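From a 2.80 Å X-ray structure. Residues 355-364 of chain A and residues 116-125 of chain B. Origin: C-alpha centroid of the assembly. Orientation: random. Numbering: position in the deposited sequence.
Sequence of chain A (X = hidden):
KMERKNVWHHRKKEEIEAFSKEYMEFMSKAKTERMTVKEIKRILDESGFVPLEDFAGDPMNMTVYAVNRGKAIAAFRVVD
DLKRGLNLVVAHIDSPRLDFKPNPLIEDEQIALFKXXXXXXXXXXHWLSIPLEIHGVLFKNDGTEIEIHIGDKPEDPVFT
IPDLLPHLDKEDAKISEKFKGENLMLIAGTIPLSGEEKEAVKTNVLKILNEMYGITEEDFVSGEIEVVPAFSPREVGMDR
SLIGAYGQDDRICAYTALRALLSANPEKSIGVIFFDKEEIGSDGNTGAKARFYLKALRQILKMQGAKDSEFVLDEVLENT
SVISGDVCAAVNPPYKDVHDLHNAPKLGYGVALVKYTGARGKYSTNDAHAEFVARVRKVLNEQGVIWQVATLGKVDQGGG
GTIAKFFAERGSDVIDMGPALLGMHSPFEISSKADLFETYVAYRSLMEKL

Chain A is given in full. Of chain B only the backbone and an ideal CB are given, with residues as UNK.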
# COMPACT_ATOMS: atom_id res chain seq x y z
N LYS A 355 -25.46 29.25 -18.81
CA LYS A 355 -25.39 30.38 -17.90
C LYS A 355 -24.02 30.53 -17.23
O LYS A 355 -23.59 31.64 -16.93
CB LYS A 355 -26.48 30.27 -16.83
CG LYS A 355 -26.56 31.48 -15.92
CD LYS A 355 -27.88 31.52 -15.20
CE LYS A 355 -27.93 32.66 -14.20
NZ LYS A 355 -26.91 32.50 -13.13
N TYR A 356 -23.33 29.41 -17.02
CA TYR A 356 -22.01 29.42 -16.39
C TYR A 356 -21.21 28.13 -16.65
O TYR A 356 -21.78 27.06 -16.87
CB TYR A 356 -22.13 29.65 -14.88
CG TYR A 356 -23.01 28.65 -14.16
CD1 TYR A 356 -22.63 27.32 -14.03
CD2 TYR A 356 -24.25 29.03 -13.65
CE1 TYR A 356 -23.45 26.39 -13.41
CE2 TYR A 356 -25.08 28.11 -13.03
CZ TYR A 356 -24.68 26.79 -12.91
OH TYR A 356 -25.51 25.86 -12.32
N THR A 357 -19.88 28.26 -16.60
CA THR A 357 -18.96 27.15 -16.83
C THR A 357 -17.66 27.35 -16.06
O THR A 357 -16.69 27.87 -16.62
CB THR A 357 -18.59 27.01 -18.31
OG1 THR A 357 -18.09 28.26 -18.80
CG2 THR A 357 -19.78 26.59 -19.14
N GLY A 358 -17.63 26.94 -14.80
CA GLY A 358 -16.41 27.11 -14.02
C GLY A 358 -15.87 25.79 -13.51
O GLY A 358 -15.86 24.79 -14.22
N ALA A 359 -15.41 25.79 -12.26
CA ALA A 359 -14.87 24.59 -11.64
C ALA A 359 -15.53 24.39 -10.28
O ALA A 359 -16.75 24.46 -10.15
CB ALA A 359 -13.36 24.69 -11.50
N ARG A 360 -14.72 24.15 -9.25
CA ARG A 360 -15.23 23.94 -7.91
C ARG A 360 -16.24 25.01 -7.45
O ARG A 360 -15.95 25.81 -6.55
CB ARG A 360 -14.05 23.86 -6.93
CG ARG A 360 -13.07 22.75 -7.24
CD ARG A 360 -13.62 21.41 -6.81
NE ARG A 360 -13.85 21.39 -5.36
CZ ARG A 360 -14.32 20.34 -4.69
NH1 ARG A 360 -14.62 19.22 -5.34
NH2 ARG A 360 -14.49 20.42 -3.38
N GLY A 361 -17.43 25.02 -8.04
CA GLY A 361 -18.42 26.00 -7.63
C GLY A 361 -18.32 27.37 -8.28
O GLY A 361 -18.22 28.38 -7.58
N LYS A 362 -18.33 27.41 -9.61
CA LYS A 362 -18.28 28.65 -10.39
C LYS A 362 -17.01 29.50 -10.35
O LYS A 362 -17.09 30.72 -10.52
CB LYS A 362 -19.46 29.55 -10.03
CG LYS A 362 -20.78 29.16 -10.66
CD LYS A 362 -21.68 28.47 -9.68
CE LYS A 362 -23.10 28.42 -10.22
NZ LYS A 362 -23.64 29.80 -10.44
N TYR A 363 -15.85 28.88 -10.15
CA TYR A 363 -14.61 29.65 -10.13
C TYR A 363 -14.20 30.05 -11.53
O TYR A 363 -14.46 29.32 -12.49
CB TYR A 363 -13.45 28.85 -9.51
CG TYR A 363 -13.65 28.43 -8.08
CD1 TYR A 363 -14.67 28.96 -7.31
CD2 TYR A 363 -12.80 27.48 -7.50
CE1 TYR A 363 -14.86 28.56 -5.98
CE2 TYR A 363 -12.98 27.07 -6.18
CZ TYR A 363 -14.01 27.62 -5.43
OH TYR A 363 -14.22 27.19 -4.13
N SER A 364 -13.56 31.21 -11.64
CA SER A 364 -13.05 31.72 -12.91
C SER A 364 -13.97 31.62 -14.12
O SER A 364 -13.52 31.33 -15.23
CB SER A 364 -11.73 31.02 -13.24
OG SER A 364 -10.81 31.12 -12.17
N UNK B 116 -28.96 22.41 -6.51
CA UNK B 116 -28.21 23.64 -6.46
C UNK B 116 -26.83 23.38 -6.99
O UNK B 116 -26.49 22.26 -7.36
CB UNK B 116 -28.16 24.21 -5.04
N UNK B 117 -26.04 24.44 -7.04
CA UNK B 117 -24.66 24.40 -7.48
C UNK B 117 -24.02 25.41 -6.54
O UNK B 117 -24.38 26.59 -6.56
CB UNK B 117 -24.47 24.73 -8.96
N UNK B 118 -23.10 24.97 -5.69
CA UNK B 118 -22.49 25.87 -4.73
C UNK B 118 -21.62 26.96 -5.34
O UNK B 118 -21.00 26.78 -6.39
CB UNK B 118 -21.65 25.05 -3.75
N UNK B 119 -21.61 28.10 -4.66
CA UNK B 119 -20.86 29.28 -5.09
C UNK B 119 -19.76 29.60 -4.08
O UNK B 119 -20.02 29.73 -2.88
CB UNK B 119 -21.79 30.48 -5.26
N UNK B 120 -18.54 29.75 -4.57
CA UNK B 120 -17.44 30.07 -3.67
C UNK B 120 -16.91 28.89 -2.86
O UNK B 120 -17.28 27.74 -3.09
CB UNK B 120 -17.89 31.17 -2.71
N UNK B 121 -16.05 29.20 -1.89
CA UNK B 121 -15.45 28.18 -1.07
C UNK B 121 -16.19 27.72 0.18
O UNK B 121 -15.67 27.84 1.28
CB UNK B 121 -14.07 28.68 -0.64
N UNK B 122 -17.40 27.19 0.01
CA UNK B 122 -18.18 26.68 1.14
C UNK B 122 -17.49 25.38 1.58
O UNK B 122 -16.78 24.77 0.78
CB UNK B 122 -19.65 26.45 0.77
N UNK B 123 -17.68 24.95 2.82
CA UNK B 123 -17.05 23.69 3.23
C UNK B 123 -17.88 22.51 2.76
O UNK B 123 -17.33 21.43 2.50
CB UNK B 123 -16.87 23.64 4.75
N UNK B 124 -19.19 22.71 2.66
CA UNK B 124 -20.10 21.68 2.16
C UNK B 124 -20.79 20.86 3.23
O UNK B 124 -22.03 20.78 3.24
CB UNK B 124 -19.33 20.73 1.24
N UNK B 125 -20.04 20.23 4.12
CA UNK B 125 -20.70 19.47 5.16
C UNK B 125 -21.41 20.43 6.11
O UNK B 125 -22.24 20.01 6.92
CB UNK B 125 -19.70 18.59 5.91

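Position 116 lies in a strand that begins earlier in the chain; its CA-to-CB runs sideways with nothing of chain A within 5.5 Å of its ideal CB, so chain A sets no preference. The deposited residue is B:Thr116, whose OG1 is hydrogen-bonded elsewhere in the structure.

At position 117 the CB points toward chain A. Its ideal CB lies 3.7 Å from A:Tyr356 OH and 4.1 Å from A:Lys362 CE, with a hydroxyl and the aliphatic part of a lysine on the same side. A flat side chain that can also face a polar group suits it: an aromatic ring, carbocyclic or imidazole; a medium aliphatic one might also fit. It is B:His117, chi1 t. The edge of the A:Tyr356 ring meets the imidazole face, with planes at 74° and centroids 5.1 Å apart. A:Lys362 CE lies over a face, 4.0 Å from the ring centroid, and A:Gly361 CA approaches the ring edge, 3.6 Å from B:His117 CE1.

Position 118 points its CB sideways, 5.1 Å from A:Gly361 CA. A side chain turning back could cover that bare glycine, and something broad and flat, or a long aliphatic chain, would serve. B:Tyr118, chi1 p, does so: A:Gly361 CA sits over its face, 3.8 Å from the ring centroid and 24° off the normal. A CB on A:Gly361 would fall 2.3 Å from B:Tyr118 CE1, a clash. B:Tyr118 O accepts from B:His117 ND1 (3.3 Å, 157°).

Position 119, also sideways, has its ideal CB 4.7 Å from A:Gly361 O and 4.9 Å from A:Lys362 CD; chain A constrains it only loosely, and several kinds of side chain would suit. B:Tyr119 makes a loose contact, its CD1 4.4 Å from A:Lys362 CB.

Position 120 has phi/psi of 78/-170, which would jam a CB against the preceding carbonyl; glycine is called for. B:Gly120 N donates a weak hydrogen bond to A:Gly361 O (3.3 Å, 154°), and B:Gly120 O accepts a weak one from A:Tyr363 OH (3.3 Å).

At position 121 an ideal CB would lie 3.8 Å from A:Tyr363 OH, so glycine or a small residue suits. It is B:Gly121.

Positions 122 and 123 have ideal CBs beyond 5.5 Å of chain A, which sets no preference; they hold B:Ile122 and B:Lys123.

Position 124 points toward chain A, but only a long side chain could reach; nearby A:Arg360 would favour an acid or a neutral polar group. B:Lys124 instead brings its NZ 3.2 Å from A:Arg360 NH2, two like charges, though that arginine is poorly ordered.

Position 125 is out of reach, so chain A sets no preference; it is B:Tyr125.

Chain B, residues 116-125: THYYGGIKKY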
# COMPACT_ATOMS: atom_id res chain seq x y z
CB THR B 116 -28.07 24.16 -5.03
OG1 THR B 116 -27.16 23.32 -4.31
CG2 THR B 116 -29.41 24.17 -4.33
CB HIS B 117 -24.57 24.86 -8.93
CG HIS B 117 -23.23 24.64 -9.56
ND1 HIS B 117 -22.06 25.08 -8.98
CD2 HIS B 117 -22.88 24.05 -10.72
CE1 HIS B 117 -21.04 24.77 -9.76
NE2 HIS B 117 -21.51 24.15 -10.83
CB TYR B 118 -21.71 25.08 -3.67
CG TYR B 118 -20.43 24.46 -4.14
CD1 TYR B 118 -19.23 25.16 -4.06
CD2 TYR B 118 -20.41 23.17 -4.64
CE1 TYR B 118 -18.02 24.58 -4.47
CE2 TYR B 118 -19.21 22.58 -5.05
CZ TYR B 118 -18.03 23.28 -4.96
OH TYR B 118 -16.85 22.69 -5.35
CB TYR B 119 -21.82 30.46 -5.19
CG TYR B 119 -21.15 31.78 -5.45
CD1 TYR B 119 -20.84 32.18 -6.74
CD2 TYR B 119 -20.85 32.64 -4.40
CE1 TYR B 119 -20.24 33.41 -6.98
CE2 TYR B 119 -20.25 33.87 -4.63
CZ TYR B 119 -19.96 34.25 -5.92
OH TYR B 119 -19.40 35.49 -6.14
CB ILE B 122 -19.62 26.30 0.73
CG1 ILE B 122 -19.59 25.09 -0.21
CG2 ILE B 122 -20.29 27.48 0.04
CD1 ILE B 122 -20.94 24.52 -0.56
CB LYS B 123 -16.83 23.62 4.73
CG LYS B 123 -15.43 24.07 5.12
CD LYS B 123 -14.99 23.49 6.44
CE LYS B 123 -13.52 23.77 6.68
NZ LYS B 123 -13.06 23.13 7.92
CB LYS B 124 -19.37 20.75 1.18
CG LYS B 124 -20.22 20.21 0.04
CD LYS B 124 -19.35 19.75 -1.11
CE LYS B 124 -18.50 20.91 -1.64
NZ LYS B 124 -17.69 20.57 -2.84
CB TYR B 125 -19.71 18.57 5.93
CG TYR B 125 -18.52 19.27 6.54
CD1 TYR B 125 -17.28 19.26 5.91
CD2 TYR B 125 -18.63 19.91 7.77
CE1 TYR B 125 -16.17 19.88 6.48
CE2 TYR B 125 -17.53 20.54 8.36
CZ TYR B 125 -16.30 20.51 7.71
OH TYR B 125 -15.20 21.10 8.30
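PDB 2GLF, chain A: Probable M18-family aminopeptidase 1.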